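Local coordinates for putative methylthioribose-1-phosphate isomerase (Archaeoglobus fulgidus, PDB 1T5O), which probably interconverts methylthioribose-1-phosphate and methylthioribulose-1-phosphate, an isomerisation belonging to methionine biosynthesis, at residues 4-9 with 50-55; 12-17 with 36-41. One frame throughout, in Å; residues are numbered along the deposited sequence.

Interaction 1: 4-9 with 50-55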
loop_
_atom_site.group_PDB
_atom_site.type_symbol
_atom_site.label_atom_id
_atom_site.label_comp_id
_atom_site.label_asym_id
_atom_site.label_seq_id
_atom_site.Cartn_x
_atom_site.Cartn_y
_atom_site.Cartn_z
ATOM N N ARG A 4 18.467 -17.224 16.416
ATOM C CA ARG A 4 17.940 -16.066 17.134
ATOM C C ARG A 4 18.365 -14.933 16.193
ATOM O O ARG A 4 19.315 -15.102 15.428
ATOM C CB ARG A 4 18.613 -15.889 18.502
ATOM C CG ARG A 4 18.133 -16.850 19.581
ATOM C CD ARG A 4 18.721 -16.418 20.911
ATOM N NE ARG A 4 18.278 -17.233 22.036
ATOM C CZ ARG A 4 18.648 -16.997 23.288
ATOM N NH1 ARG A 4 19.458 -15.973 23.558
ATOM N NH2 ARG A 4 18.210 -17.776 24.271
ATOM N N SER A 5 17.690 -13.793 16.243
ATOM C CA SER A 5 18.019 -12.698 15.319
ATOM C C SER A 5 19.363 -12.031 15.617
ATOM O O SER A 5 19.964 -11.406 14.747
ATOM C CB SER A 5 16.912 -11.643 15.347
ATOM O OG SER A 5 16.956 -11.004 16.591
ATOM N N ILE A 6 19.813 -12.152 16.861
ATOM C CA ILE A 6 21.088 -11.589 17.290
ATOM C C ILE A 6 21.511 -12.435 18.491
ATOM O O ILE A 6 20.691 -12.723 19.379
ATOM C CB ILE A 6 20.950 -10.092 17.680
ATOM C CG1 ILE A 6 22.286 -9.565 18.200
ATOM C CG2 ILE A 6 19.869 -9.903 18.753
ATOM C CD1 ILE A 6 22.255 -8.078 18.483
ATOM N N PHE A 7 22.774 -12.864 18.504
ATOM C CA PHE A 7 23.267 -13.708 19.587
ATOM C C PHE A 7 24.798 -13.694 19.731
ATOM O O PHE A 7 25.512 -13.059 18.956
ATOM C CB PHE A 7 22.788 -15.146 19.353
ATOM C CG PHE A 7 23.117 -15.667 17.978
ATOM C CD1 PHE A 7 22.372 -15.261 16.869
ATOM C CD2 PHE A 7 24.191 -16.527 17.782
ATOM C CE1 PHE A 7 22.689 -15.701 15.591
ATOM C CE2 PHE A 7 24.519 -16.974 16.508
ATOM C CZ PHE A 7 23.766 -16.562 15.410
ATOM N N TRP A 8 25.295 -14.397 20.740
ATOM C CA TRP A 8 26.733 -14.474 20.962
ATOM C C TRP A 8 27.198 -15.903 20.733
ATOM O O TRP A 8 26.671 -16.846 21.317
ATOM C CB TRP A 8 27.094 -14.045 22.380
ATOM C CG TRP A 8 28.568 -13.807 22.543
ATOM C CD1 TRP A 8 29.541 -14.740 22.824
ATOM C CD2 TRP A 8 29.243 -12.553 22.398
ATOM N NE1 TRP A 8 30.778 -14.131 22.862
ATOM C CE2 TRP A 8 30.623 -12.789 22.606
ATOM C CE3 TRP A 8 28.813 -11.245 22.111
ATOM C CZ2 TRP A 8 31.577 -11.767 22.539
ATOM C CZ3 TRP A 8 29.763 -10.229 22.043
ATOM C CH2 TRP A 8 31.133 -10.499 22.257
ATOM N N ASP A 9 28.175 -16.048 19.858
ATOM C CA ASP A 9 28.736 -17.346 19.511
ATOM C C ASP A 9 30.131 -16.988 19.047
ATOM O O ASP A 9 30.370 -16.800 17.849
ATOM C CB ASP A 9 27.957 -17.964 18.360
ATOM C CG ASP A 9 27.414 -19.328 18.695
ATOM O OD1 ASP A 9 26.685 -19.447 19.712
ATOM O OD2 ASP A 9 27.706 -20.281 17.935
ATOM N N LEU A 50 17.082 -4.543 19.517
ATOM C CA LEU A 50 17.923 -3.378 19.737
ATOM C C LEU A 50 18.415 -3.304 21.161
ATOM O O LEU A 50 19.480 -2.732 21.426
ATOM C CB LEU A 50 17.175 -2.096 19.382
ATOM C CG LEU A 50 17.042 -1.882 17.880
ATOM C CD1 LEU A 50 16.217 -0.625 17.629
ATOM C CD2 LEU A 50 18.437 -1.750 17.239
ATOM N N GLU A 51 17.630 -3.850 22.088
ATOM C CA GLU A 51 18.044 -3.836 23.477
ATOM C C GLU A 51 19.216 -4.796 23.592
ATOM O O GLU A 51 20.231 -4.487 24.214
ATOM C CB GLU A 51 16.924 -4.300 24.412
ATOM C CG GLU A 51 17.314 -4.129 25.878
ATOM C CD GLU A 51 16.411 -4.889 26.815
ATOM O OE1 GLU A 51 15.562 -5.650 26.322
ATOM O OE2 GLU A 51 16.558 -4.744 28.045
ATOM N N ALA A 52 19.055 -5.970 22.986
ATOM C CA ALA A 52 20.102 -6.977 23.004
ATOM C C ALA A 52 21.333 -6.444 22.258
ATOM O O ALA A 52 22.474 -6.744 22.631
ATOM C CB ALA A 52 19.581 -8.284 22.363
ATOM N N ALA A 53 21.111 -5.649 21.212
ATOM C CA ALA A 53 22.230 -5.071 20.467
ATOM C C ALA A 53 23.013 -4.123 21.383
ATOM O O ALA A 53 24.250 -4.132 21.404
ATOM C CB ALA A 53 21.727 -4.310 19.241
ATOM N N GLY A 54 22.283 -3.298 22.134
ATOM C CA GLY A 54 22.918 -2.376 23.057
ATOM C C GLY A 54 23.779 -3.100 24.083
ATOM O O GLY A 54 24.921 -2.707 24.320
ATOM N N ALA A 55 23.234 -4.155 24.688
ATOM C CA ALA A 55 23.958 -4.936 25.700
ATOM C C ALA A 55 25.139 -5.709 25.126
ATOM O O ALA A 55 26.219 -5.708 25.705
ATOM C CB ALA A 55 23.004 -5.901 26.409
#

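Interaction 2: 12-17 with 36-41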
loop_
_atom_site.group_PDB
_atom_site.type_symbol
_atom_site.label_atom_id
_atom_site.label_comp_id
_atom_site.label_asym_id
_atom_site.label_seq_id
_atom_site.Cartn_x
_atom_site.Cartn_y
_atom_site.Cartn_z
ATOM N N LEU A 12 29.692 -11.329 18.525
ATOM C CA LEU A 12 28.339 -10.875 18.224
ATOM C C LEU A 12 27.889 -11.273 16.822
ATOM O O LEU A 12 28.478 -10.843 15.829
ATOM C CB LEU A 12 28.265 -9.355 18.363
ATOM C CG LEU A 12 26.899 -8.726 18.658
ATOM C CD1 LEU A 12 27.067 -7.208 18.829
ATOM C CD2 LEU A 12 25.914 -9.050 17.534
ATOM N N LYS A 13 26.841 -12.080 16.743
ATOM C CA LYS A 13 26.312 -12.505 15.448
ATOM C C LYS A 13 24.885 -11.970 15.274
ATOM O O LYS A 13 24.115 -11.945 16.242
ATOM C CB LYS A 13 26.287 -14.028 15.350
ATOM C CG LYS A 13 27.602 -14.731 15.684
ATOM C CD LYS A 13 28.677 -14.494 14.623
ATOM C CE LYS A 13 29.929 -15.341 14.920
ATOM N NZ LYS A 13 29.596 -16.808 14.959
ATOM N N LEU A 14 24.548 -11.541 14.052
ATOM C CA LEU A 14 23.207 -11.028 13.723
ATOM C C LEU A 14 22.754 -11.570 12.379
ATOM O O LEU A 14 23.564 -11.762 11.468
ATOM C CB LEU A 14 23.172 -9.511 13.517
ATOM C CG LEU A 14 23.994 -8.412 14.168
ATOM C CD1 LEU A 14 23.889 -7.187 13.289
ATOM C CD2 LEU A 14 23.488 -8.112 15.557
ATOM N N ILE A 15 21.451 -11.779 12.246
ATOM C CA ILE A 15 20.891 -12.200 10.975
ATOM C C ILE A 15 20.870 -10.873 10.215
ATOM O O ILE A 15 20.359 -9.872 10.726
ATOM C CB ILE A 15 19.439 -12.706 11.131
ATOM C CG1 ILE A 15 19.431 -14.148 11.625
ATOM C CG2 ILE A 15 18.697 -12.587 9.802
ATOM C CD1 ILE A 15 18.043 -14.655 11.991
ATOM N N ASP A 16 21.421 -10.852 9.008
ATOM C CA ASP A 16 21.455 -9.615 8.214
ATOM C C ASP A 16 20.104 -9.443 7.507
ATOM O O ASP A 16 19.926 -9.889 6.373
ATOM C CB ASP A 16 22.566 -9.685 7.158
ATOM C CG ASP A 16 22.850 -8.342 6.516
ATOM O OD1 ASP A 16 22.038 -7.408 6.680
ATOM O OD2 ASP A 16 23.892 -8.215 5.841
ATOM N N GLN A 17 19.167 -8.771 8.168
ATOM C CA GLN A 17 17.834 -8.587 7.609
ATOM C C GLN A 17 17.776 -7.839 6.284
ATOM O O GLN A 17 16.865 -8.050 5.499
ATOM C CB GLN A 17 16.911 -7.943 8.658
ATOM C CG GLN A 17 16.488 -8.937 9.736
ATOM C CD GLN A 17 15.624 -8.319 10.818
ATOM O OE1 GLN A 17 14.589 -7.721 10.529
ATOM N NE2 GLN A 17 16.040 -8.466 12.074
ATOM N N ALA A 36 26.973 -0.503 15.067
ATOM C CA ALA A 36 26.296 0.766 14.856
ATOM C C ALA A 36 25.770 0.888 13.427
ATOM O O ALA A 36 24.642 1.334 13.216
ATOM C CB ALA A 36 27.232 1.933 15.181
ATOM N N ASP A 37 26.551 0.487 12.433
ATOM C CA ASP A 37 26.027 0.633 11.088
ATOM C C ASP A 37 24.965 -0.407 10.817
ATOM O O ASP A 37 24.043 -0.163 10.036
ATOM C CB ASP A 37 27.132 0.552 10.035
ATOM C CG ASP A 37 26.803 1.385 8.795
ATOM O OD1 ASP A 37 26.431 2.579 8.959
ATOM O OD2 ASP A 37 26.913 0.859 7.661
ATOM N N ALA A 38 25.081 -1.562 11.468
ATOM C CA ALA A 38 24.095 -2.619 11.283
ATOM C C ALA A 38 22.764 -2.066 11.786
ATOM O O ALA A 38 21.717 -2.273 11.176
ATOM C CB ALA A 38 24.491 -3.848 12.065
ATOM N N ILE A 39 22.833 -1.348 12.901
ATOM C CA ILE A 39 21.662 -0.730 13.494
ATOM C C ILE A 39 21.086 0.315 12.533
ATOM O O ILE A 39 19.873 0.374 12.317
ATOM C CB ILE A 39 22.037 -0.054 14.836
ATOM C CG1 ILE A 39 22.206 -1.122 15.920
ATOM C CG2 ILE A 39 20.979 0.961 15.239
ATOM C CD1 ILE A 39 22.737 -0.559 17.235
ATOM N N LYS A 40 21.968 1.134 11.960
ATOM C CA LYS A 40 21.558 2.180 11.022
ATOM C C LYS A 40 20.919 1.622 9.763
ATOM O O LYS A 40 19.924 2.166 9.293
ATOM C CB LYS A 40 22.752 3.043 10.605
ATOM C CG LYS A 40 23.394 3.861 11.712
ATOM C CD LYS A 40 24.575 4.646 11.135
ATOM C CE LYS A 40 25.388 5.363 12.200
ATOM N NZ LYS A 40 26.603 6.005 11.609
ATOM N N LYS A 41 21.491 0.553 9.210
ATOM C CA LYS A 41 20.965 -0.060 7.981
ATOM C C LYS A 41 19.726 -0.896 8.243
ATOM O O LYS A 41 19.168 -1.486 7.314
ATOM C CB LYS A 41 21.965 -1.027 7.341
ATOM C CG LYS A 41 23.380 -0.577 7.153
ATOM C CD LYS A 41 24.112 -1.619 6.283
ATOM C CE LYS A 41 23.980 -3.055 6.834
ATOM N NZ LYS A 41 24.502 -4.133 5.918
#

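Interaction 1: 4-9 with 50-55
The flat group in this contact is the peptide joining Ala52 to Ala53, and Ile6 covers one face of it: CD1 of Ile6 stands above the plane, 3.8 Å from the nitrogen of Ala53, with the line to that nitrogen about 22° off the plane normal. What else meets between 4-9 and 50-55 is aliphatic. In fold terms, strand 6-8, an outer strand of the small antiparallel sheet near the N-terminus, is laid on helix 47-61. The closest CA pair, Ile6 CA and Ala53 CA, is 7.3 Å apart, and the small side chains of Ala52 and Ala53 are consistent with so close an approach. Ile6 holds its longer branch fully extended (chi1 177°, chi2 175°), which carries CD1 to the backbone of Ala53, while the shorter branch, CG2, meets the neighbouring residue, 4.0 Å from CB of Ala52. On the sheet side Ile6 also packs on Leu12 and Leu14. Val162, from a loop, touches Ala52. The site is buried, and Ile6 is about 9 Å, side chain to side chain, from Gly46, predicted to bind substrate. Between the two segments the closest atoms are Ile6 CD1 and Ala53 CA, 3.6 Å apart.

Interaction 2: 12-17 with 36-41
The carboxylate of Asp16 is approached by Lys41 from across the contact, but its firm bond is local: OD1 is hydrogen-bonded to Thr18 OG1. NZ of Lys41 lies 4.1 Å from OD2 of Asp16 and 4.2 Å from OD1 of the same residue, too far for a salt bridge. The near equality of these distances puts the ammonium in front of the gap between the two oxygens, and it is raised about 20° from the carboxylate plane. Lys19 adds a long, weak ion pair to OD2. Asp16 is the centre of an inverse gamma turn just after strand 12-15, and its CG is anti to the backbone N (chi1 -167°), which brings the carboxylate toward Lys41. Lys41, an exposed residue just past helix 32-40, bends at chi3 and brings its chain across the Asp16 side chain at roughly a right angle.

Deeper in, the contact is apolar. Leu14 of the central strand of the three-stranded antiparallel sheet points at the helix, and its CD1 meets CB of Ala38 at 3.6 Å. Leu14 also touches Ile27 of the adjacent strand and Val44 of a loop. Gln17, next to the turn, hydrogen-bonds through OE1 to Arg45, a residue predicted to bind substrate. With no hydrogen bond joining the two segments, the direct contact between them rests on one apolar pair, Leu14 and Ala38, while Lys41 probably adds a diffuse electrostatic attraction at the solvent edge.

Interactions 1 and 2 lie 9 Å apart, centre to centre, on the same three-stranded antiparallel sheet, whose strands 6-8 and 12-15 are neighbours. Helix 47-61 meets strand 6-8 in interaction 1 and strand 12-15 too, through Leu12 on Tyr56 and Leu60; helix 32-40 meets strand 12-15 in interaction 2. Along the chain the order is strand, strand, helix, helix, with interaction 2 closing the shorter loop within the span of interaction 1. Probable backbone hydrogen bonds join the strands, Phe7 O to Lys13 N at 2.8 Å and Ser5 O to Ile15 N at 2.9 Å. Ile39 on Leu50 joins the helices too, consistent with a compact N-terminal unit beside the predicted substrate site.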